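Local coordinates for paenibacillus xanthan lyase (Paenibacillus, PDB 6F2P), which catalyses the eliminative cleavage of xanthan, probably at the terminal mannosyl-glucuronosyl linkage of its side chains, as a family 8 polysaccharide lyase, at residues A[82-87]-A[95-100]; A[207-212]-A[216-221]; A[385-388]-A[392-395]. All coordinates share one frame; numbering follows the deposited sequence.

Interaction 1 of 3, residues A[82-87]-A[95-100]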
loop_
_atom_site.group_PDB
_atom_site.type_symbol
_atom_site.label_atom_id
_atom_site.label_comp_id
_atom_site.label_asym_id
_atom_site.label_seq_id
_atom_site.Cartn_x
_atom_site.Cartn_y
_atom_site.Cartn_z
ATOM N N LEU A 82 -26.132 26.710 27.361
ATOM C CA LEU A 82 -26.253 27.007 25.945
ATOM C C LEU A 82 -27.546 27.759 25.651
ATOM O O LEU A 82 -27.526 28.808 25.007
ATOM C CB LEU A 82 -26.179 25.730 25.104
ATOM C CG LEU A 82 -26.144 25.908 23.576
ATOM C CD1 LEU A 82 -24.978 26.785 23.124
ATOM C CD2 LEU A 82 -26.087 24.572 22.855
ATOM N N ALA A 83 -28.671 27.225 26.111
ATOM C CA ALA A 83 -29.950 27.897 25.896
ATOM C C ALA A 83 -29.942 29.249 26.596
ATOM O O ALA A 83 -30.461 30.234 26.072
ATOM C CB ALA A 83 -31.110 27.047 26.386
ATOM N N TYR A 84 -29.343 29.283 27.781
ATOM C CA TYR A 84 -29.251 30.516 28.538
ATOM C C TYR A 84 -28.639 31.645 27.716
ATOM O O TYR A 84 -29.049 32.802 27.848
ATOM C CB TYR A 84 -28.442 30.319 29.817
ATOM C CG TYR A 84 -28.254 31.610 30.566
ATOM C CD1 TYR A 84 -29.313 32.191 31.251
ATOM C CD2 TYR A 84 -27.027 32.263 30.573
ATOM C CE1 TYR A 84 -29.155 33.384 31.935
ATOM C CE2 TYR A 84 -26.859 33.457 31.254
ATOM C CZ TYR A 84 -27.931 34.012 31.932
ATOM O OH TYR A 84 -27.782 35.193 32.611
ATOM N N THR A 85 -27.675 31.303 26.861
ATOM C CA THR A 85 -26.915 32.311 26.124
ATOM C C THR A 85 -27.233 32.346 24.636
ATOM O O THR A 85 -26.596 33.075 23.885
ATOM C CB THR A 85 -25.405 32.079 26.263
ATOM O OG1 THR A 85 -25.077 30.780 25.761
ATOM C CG2 THR A 85 -24.987 32.152 27.709
ATOM N N THR A 86 -28.204 31.550 24.205
ATOM C CA THR A 86 -28.522 31.457 22.785
ATOM C C THR A 86 -29.503 32.542 22.351
ATOM O O THR A 86 -30.646 32.606 22.821
ATOM C CB THR A 86 -29.072 30.060 22.406
ATOM O OG1 THR A 86 -28.043 29.080 22.568
ATOM C CG2 THR A 86 -29.547 30.035 20.958
ATOM N N TYR A 87 -29.033 33.398 21.455
ATOM C CA TYR A 87 -29.872 34.406 20.844
ATOM C C TYR A 87 -31.066 33.751 20.184
ATOM O O TYR A 87 -30.909 32.894 19.316
ATOM C CB TYR A 87 -29.083 35.168 19.785
ATOM C CG TYR A 87 -29.909 36.196 19.070
ATOM C CD1 TYR A 87 -30.277 37.372 19.704
ATOM C CD2 TYR A 87 -30.338 35.989 17.766
ATOM C CE1 TYR A 87 -31.039 38.323 19.055
ATOM C CE2 TYR A 87 -31.102 36.939 17.106
ATOM C CZ TYR A 87 -31.447 38.102 17.759
ATOM O OH TYR A 87 -32.205 39.047 17.118
ATOM N N ALA A 95 -33.245 34.216 34.560
ATOM C CA ALA A 95 -32.513 34.403 35.814
ATOM C C ALA A 95 -32.521 33.168 36.692
ATOM O O ALA A 95 -31.531 32.876 37.368
ATOM C CB ALA A 95 -33.060 35.586 36.581
ATOM N N ALA A 96 -33.642 32.454 36.691
ATOM C CA ALA A 96 -33.765 31.247 37.495
ATOM C C ALA A 96 -32.862 30.162 36.918
ATOM O O ALA A 96 -32.183 29.453 37.659
ATOM C CB ALA A 96 -35.200 30.787 37.539
ATOM N N LEU A 97 -32.856 30.050 35.589
ATOM C CA LEU A 97 -31.954 29.143 34.874
ATOM C C LEU A 97 -30.502 29.440 35.234
ATOM O O LEU A 97 -29.763 28.542 35.634
ATOM C CB LEU A 97 -32.153 29.280 33.364
ATOM C CG LEU A 97 -31.387 28.310 32.465
ATOM C CD1 LEU A 97 -31.640 26.892 32.929
ATOM C CD2 LEU A 97 -31.810 28.487 31.009
ATOM N N LYS A 98 -30.112 30.708 35.097
ATOM C CA LYS A 98 -28.780 31.175 35.482
ATOM C C LYS A 98 -28.408 30.706 36.888
ATOM O O LYS A 98 -27.351 30.104 37.095
ATOM C CB LYS A 98 -28.705 32.705 35.397
ATOM C CG LYS A 98 -27.426 33.321 35.976
ATOM C CD LYS A 98 -27.403 34.841 35.785
ATOM C CE LYS A 98 -27.334 35.588 37.121
ATOM N NZ LYS A 98 -25.936 35.943 37.525
ATOM N N ALA A 99 -29.295 30.965 37.844
ATOM C CA ALA A 99 -29.039 30.614 39.236
ATOM C C ALA A 99 -28.842 29.117 39.408
ATOM O O ALA A 99 -27.971 28.684 40.159
ATOM C CB ALA A 99 -30.163 31.117 40.133
ATOM N N ASP A 100 -29.651 28.327 38.708
ATOM C CA ASP A 100 -29.568 26.877 38.836
ATOM C C ASP A 100 -28.293 26.325 38.207
ATOM O O ASP A 100 -27.672 25.398 38.742
ATOM C CB ASP A 100 -30.815 26.204 38.264
ATOM C CG ASP A 100 -31.985 26.228 39.240
ATOM O OD1 ASP A 100 -31.725 26.312 40.460
ATOM O OD2 ASP A 100 -33.152 26.169 38.791
#
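Y84 and K98 mark the nearest backbone approach, their CA atoms 7.0 Å apart where the last turn of helix 68-85 faces the first turns of helix 95-111. That spacing is bridged mainly by the Y84 side chain, whose CA-CB bond points at the second helix. With CG anti to the backbone N (chi1 176°), the ring lies alongside K98 and runs in the same direction. One ring face looks onto K98 CA, and CE1 of Y84 comes to 3.6 Å from K98 CB. The two helices follow one another in the N-terminal alpha-helical domain, the alpha/alpha toroid of family 8 polysaccharide lyases, joined by a short loop. At the ring edge, near its plane, sits L97 CD2, which also packs 4.0 Å from Y84 CB, while L97 leans on W45 of helix 28-46. Further along, the OH of Y84 lies beside K98 CD; beyond it the lysine chain bends twice and leads away, its NZ forming a salt bridge to E144. With an alanine at Y84, a gap is likely to open between the helices, and the lysine's methylenes would lose the ring that flanks them. Y84 also touches M141 of helix 123-141.

Interaction 2 of 3, residues A[207-212]-A[216-221]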
loop_
_atom_site.group_PDB
_atom_site.type_symbol
_atom_site.label_atom_id
_atom_site.label_comp_id
_atom_site.label_asym_id
_atom_site.label_seq_id
_atom_site.Cartn_x
_atom_site.Cartn_y
_atom_site.Cartn_z
ATOM N N LYS A 207 4.886 4.118 9.072
ATOM C CA LYS A 207 4.401 2.914 9.727
ATOM C C LYS A 207 3.690 3.313 11.021
ATOM O O LYS A 207 3.871 4.425 11.513
ATOM C CB LYS A 207 5.560 1.957 10.008
ATOM C CG LYS A 207 6.656 2.562 10.867
ATOM C CD LYS A 207 7.758 1.549 11.163
ATOM C CE LYS A 207 8.742 2.091 12.193
ATOM N NZ LYS A 207 9.336 3.393 11.761
ATOM N N GLY A 208 2.867 2.419 11.560
ATOM C CA GLY A 208 2.171 2.683 12.812
ATOM C C GLY A 208 1.141 3.795 12.719
ATOM O O GLY A 208 0.674 4.123 11.629
ATOM N N ASP A 209 0.795 4.384 13.860
ATOM C CA ASP A 209 -0.297 5.356 13.927
ATOM C C ASP A 209 -0.001 6.696 13.271
ATOM O O ASP A 209 1.069 7.281 13.468
ATOM C CB ASP A 209 -0.716 5.593 15.379
ATOM C CG ASP A 209 -1.158 4.324 16.070
ATOM O OD1 ASP A 209 -1.643 3.398 15.380
ATOM O OD2 ASP A 209 -1.024 4.252 17.311
ATOM N N GLY A 210 -0.968 7.185 12.500
ATOM C CA GLY A 210 -0.919 8.540 11.988
ATOM C C GLY A 210 -1.372 8.680 10.547
ATOM O O GLY A 210 -1.959 7.752 9.967
ATOM N N PHE A 211 -1.097 9.851 9.973
ATOM C CA PHE A 211 -1.354 10.109 8.564
ATOM C C PHE A 211 -0.140 9.754 7.703
ATOM O O PHE A 211 0.999 10.048 8.068
ATOM C CB PHE A 211 -1.710 11.578 8.358
ATOM C CG PHE A 211 -3.060 11.944 8.865
ATOM C CD1 PHE A 211 -3.224 12.401 10.159
ATOM C CD2 PHE A 211 -4.173 11.832 8.049
ATOM C CE1 PHE A 211 -4.465 12.739 10.631
ATOM C CE2 PHE A 211 -5.417 12.169 8.513
ATOM C CZ PHE A 211 -5.567 12.625 9.809
ATOM N N TYR A 212 -0.397 9.136 6.555
ATOM C CA TYR A 212 0.654 8.748 5.621
ATOM C C TYR A 212 0.622 9.679 4.405
ATOM O O TYR A 212 -0.434 10.213 4.054
ATOM C CB TYR A 212 0.446 7.300 5.158
ATOM C CG TYR A 212 0.705 6.233 6.208
ATOM C CD1 TYR A 212 -0.019 6.204 7.393
ATOM C CD2 TYR A 212 1.656 5.238 6.000
ATOM C CE1 TYR A 212 0.207 5.231 8.350
ATOM C CE2 TYR A 212 1.887 4.255 6.955
ATOM C CZ TYR A 212 1.155 4.265 8.129
ATOM O OH TYR A 212 1.365 3.310 9.094
ATOM N N SER A 216 -3.272 7.530 3.548
ATOM C CA SER A 216 -3.722 6.589 4.567
ATOM C C SER A 216 -3.718 7.227 5.948
ATOM O O SER A 216 -2.892 8.096 6.238
ATOM C CB SER A 216 -2.797 5.370 4.621
ATOM O OG SER A 216 -2.788 4.658 3.400
ATOM N N PHE A 217 -4.644 6.785 6.794
ATOM C CA PHE A 217 -4.542 7.004 8.229
ATOM C C PHE A 217 -4.665 5.669 8.938
ATOM O O PHE A 217 -5.596 4.909 8.693
ATOM C CB PHE A 217 -5.619 7.948 8.745
ATOM C CG PHE A 217 -5.531 8.203 10.225
ATOM C CD1 PHE A 217 -4.748 9.232 10.717
ATOM C CD2 PHE A 217 -6.220 7.407 11.123
ATOM C CE1 PHE A 217 -4.657 9.461 12.073
ATOM C CE2 PHE A 217 -6.128 7.633 12.485
ATOM C CZ PHE A 217 -5.346 8.662 12.956
ATOM N N VAL A 218 -3.723 5.395 9.829
ATOM C CA VAL A 218 -3.744 4.170 10.605
ATOM C C VAL A 218 -3.778 4.494 12.086
ATOM O O VAL A 218 -3.072 5.381 12.548
ATOM C CB VAL A 218 -2.506 3.307 10.303
ATOM C CG1 VAL A 218 -2.355 2.179 11.320
ATOM C CG2 VAL A 218 -2.585 2.764 8.894
ATOM N N GLN A 219 -4.606 3.774 12.830
ATOM C CA GLN A 219 -4.651 3.926 14.275
ATOM C C GLN A 219 -4.818 2.534 14.867
ATOM O O GLN A 219 -5.205 1.601 14.158
ATOM C CB GLN A 219 -5.786 4.869 14.688
ATOM C CG GLN A 219 -5.790 5.250 16.161
ATOM C CD GLN A 219 -4.463 5.826 16.647
ATOM O OE1 GLN A 219 -3.747 5.179 17.411
ATOM N NE2 GLN A 219 -4.145 7.052 16.227
ATOM N N HIS A 220 -4.504 2.394 16.150
ATOM C CA HIS A 220 -4.431 1.086 16.800
ATOM C C HIS A 220 -3.468 0.176 16.059
ATOM O O HIS A 220 -3.674 -1.040 15.968
ATOM C CB HIS A 220 -5.810 0.452 16.956
ATOM C CG HIS A 220 -6.677 1.168 17.941
ATOM N ND1 HIS A 220 -7.875 0.654 18.395
ATOM C CD2 HIS A 220 -6.520 2.357 18.564
ATOM C CE1 HIS A 220 -8.417 1.500 19.253
ATOM N NE2 HIS A 220 -7.615 2.546 19.370
ATOM N N THR A 221 -2.431 0.814 15.519
ATOM C CA THR A 221 -1.285 0.159 14.902
ATOM C C THR A 221 -1.531 -0.487 13.533
ATOM O O THR A 221 -0.667 -0.411 12.662
ATOM C CB THR A 221 -0.607 -0.837 15.869
ATOM O OG1 THR A 221 -0.395 -0.196 17.130
ATOM C CG2 THR A 221 0.736 -1.277 15.323
HETATM O O HOH W 1 1.624 -0.564 11.116
#
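F211, with CG anti to its own carbonyl carbon (chi1 -72°), and F217, with CG anti to its backbone N (chi1 -179°), swing their rings together on one face of a beta hairpin. The edge of F217 meets the face of F211 in a T-shaped stack, centroids 4.6 Å apart and planes at 61°; CD1 of F217 stands over the centre of the F211 ring. W262 stacks on F211 as well, and helix 229-244 packs against F217 through Y229 and L233.

Strands 210-211 and 217-219 form the first two strands of a small three-stranded antiparallel sheet. In the hairpin, G210 and V218 are the hydrogen-bonded pair: G210 N donates to V218 O at 2.8 Å, and V218 N returns a bond to G210 O at 2.9 Å. F211 and F217 form the adjoining non-hydrogen-bonded pair. Nearer the turn, Y212 N donates to S216 O over 2.7 Å. At G210 a side chain would be pressed against the carbonyl O of D209, so glycine suits the position.

V218 lies on the face turned from the phenylalanines. Its CG2 touches CE1 of Y212 at 3.8 Å, and its CB packs against G208 O. The hydroxyl OH of Y212 donates to that oxygen at 2.8 Å, in the carbonyl plane and on one of its lone pairs. Where the strands part, the syn lone pair of D209 OD1 takes the N-H of T221 at 2.7 Å, and a water links G208 N to T221 O.

The chemistry thus divides along the hairpin: aromatic and apolar contacts flank the paired strands, while at the far end a carboxylate fastens the backbone just past strand 217-219.

Interaction 3 of 3, residues A[385-388]-A[392-395]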
loop_
_atom_site.group_PDB
_atom_site.type_symbol
_atom_site.label_atom_id
_atom_site.label_comp_id
_atom_site.label_asym_id
_atom_site.label_seq_id
_atom_site.Cartn_x
_atom_site.Cartn_y
_atom_site.Cartn_z
ATOM N N SER A 385 -11.705 -2.785 0.123
ATOM C CA SER A 385 -11.239 -3.030 1.486
ATOM C C SER A 385 -10.503 -4.357 1.648
ATOM O O SER A 385 -11.095 -5.435 1.546
ATOM C CB SER A 385 -12.408 -2.967 2.464
ATOM O OG SER A 385 -11.971 -3.280 3.773
ATOM N N MET A 386 -9.209 -4.274 1.925
ATOM C CA MET A 386 -8.380 -5.458 2.017
ATOM C C MET A 386 -7.688 -5.531 3.372
ATOM O O MET A 386 -7.769 -4.600 4.176
ATOM C CB MET A 386 -7.307 -5.417 0.926
ATOM C CG MET A 386 -7.847 -5.290 -0.477
ATOM S SD MET A 386 -6.558 -4.972 -1.698
ATOM C CE MET A 386 -6.263 -3.214 -1.463
ATOM N N PHE A 387 -7.000 -6.642 3.614
ATOM C CA PHE A 387 -6.056 -6.711 4.715
ATOM C C PHE A 387 -4.900 -7.646 4.382
ATOM O O PHE A 387 -4.972 -8.422 3.433
ATOM C CB PHE A 387 -6.743 -7.033 6.055
ATOM C CG PHE A 387 -6.993 -8.497 6.304
ATOM C CD1 PHE A 387 -8.084 -9.141 5.742
ATOM C CD2 PHE A 387 -6.171 -9.214 7.159
ATOM C CE1 PHE A 387 -8.329 -10.488 5.995
ATOM C CE2 PHE A 387 -6.415 -10.556 7.421
ATOM C CZ PHE A 387 -7.497 -11.189 6.836
ATOM N N SER A 388 -3.821 -7.530 5.143
ATOM C CA SER A 388 -2.594 -8.242 4.836
ATOM C C SER A 388 -1.889 -8.578 6.131
ATOM O O SER A 388 -2.491 -8.545 7.198
ATOM C CB SER A 388 -1.682 -7.356 3.994
ATOM O OG SER A 388 -1.334 -6.175 4.702
ATOM N N GLY A 392 -4.846 -5.180 9.827
ATOM C CA GLY A 392 -5.785 -6.116 10.418
ATOM C C GLY A 392 -7.106 -6.240 9.677
ATOM O O GLY A 392 -7.558 -5.291 9.028
ATOM N N ASN A 393 -7.726 -7.416 9.775
ATOM C CA ASN A 393 -8.963 -7.690 9.052
ATOM C C ASN A 393 -10.076 -6.714 9.415
ATOM O O ASN A 393 -10.620 -6.035 8.549
ATOM C CB ASN A 393 -9.412 -9.156 9.212
ATOM C CG ASN A 393 -9.308 -9.669 10.651
ATOM O OD1 ASN A 393 -9.165 -8.897 11.602
ATOM N ND2 ASN A 393 -9.392 -10.992 10.807
ATOM N N TYR A 394 -10.394 -6.633 10.700
ATOM C CA TYR A 394 -11.296 -5.601 11.208
ATOM C C TYR A 394 -11.047 -5.441 12.693
ATOM O O TYR A 394 -10.406 -6.292 13.322
ATOM C CB TYR A 394 -12.756 -5.982 10.988
ATOM C CG TYR A 394 -13.178 -7.180 11.807
ATOM C CD1 TYR A 394 -12.706 -8.451 11.501
ATOM C CD2 TYR A 394 -14.041 -7.044 12.888
ATOM C CE1 TYR A 394 -13.081 -9.554 12.243
ATOM C CE2 TYR A 394 -14.431 -8.153 13.636
ATOM C CZ TYR A 394 -13.946 -9.403 13.302
ATOM O OH TYR A 394 -14.309 -10.511 14.029
ATOM N N GLU A 395 -11.562 -4.359 13.264
ATOM C CA GLU A 395 -11.401 -4.149 14.688
ATOM C C GLU A 395 -12.697 -4.371 15.439
ATOM O O GLU A 395 -13.743 -3.815 15.093
ATOM C CB GLU A 395 -10.874 -2.757 14.997
ATOM C CG GLU A 395 -10.597 -2.590 16.473
ATOM C CD GLU A 395 -10.173 -1.197 16.846
ATOM O OE1 GLU A 395 -9.101 -1.069 17.471
ATOM O OE2 GLU A 395 -10.913 -0.238 16.533
#
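F387 and N393 face each other across a bend of the irregular chain that follows strand 380-385, the third strand of a four-stranded antiparallel sheet in the super-sandwich domain. No hydrogen bond joins the segments 385-388 and 392-395; the contact is carried by the F387 side chain, set against G392 and the backbone and CB of N393.

The tight part is a CH-pi contact. CB of N393 stands 3.5 Å from the centroid of the F387 ring and only 5° off its normal, so it is very nearly above the ring centre. F387 puts CG between its backbone N and carbonyl carbon (chi1 83°), which sets the ring face against N393, and the two side chains run the same way. N393 CA covers the same side of the ring, 3.5 Å from F387 CG. At the base, CB of F387 rests against the carbonyl O of G392, also at 3.5 Å. The F387 side chain also touches M471 of strand 466-474 and S452.

Outside this patch the segments go separate ways, though still within the protein. M386 points away from 392-395 and packs on M471, while S388 turns its hydroxyl to D371. Y394 reaches W405, T407 and A448 rather than F387. E395, farther on, is held by a salt bridge to R283 and by the hydroxyl of Y225. The amide of N393 is likewise spent elsewhere: its plane is 49° from the ring, ND2 bonds to T447 O, and OD1 accepts S450 N. The same OD1 takes a second donor from its own segment, the N-H of Y394, 2.7 Å away and tilted out of the amide's carbonyl plane.

Overall arrangement
The three contacts follow one another along the chain. Interactions 1 and 2 both belong to the N-terminal alpha-helical domain, yet their centres are about 43 Å apart: interaction 1 joins two consecutive helices at the outlying end, about 53 Å from the chain centre, whereas interaction 2 is a hairpin close to the middle. Interaction 3 lies in the super-sandwich domain, about 48 Å from interaction 1 but about 13 Å from interaction 2 between centres. Those two touch where H220 meets E395 in a probable hydrogen bond of doubtful length, and G392 pairs through its backbone with Y222. They lie where helical and beta domains meet, the site of the substrate cleft in family 8 lyases and probably here.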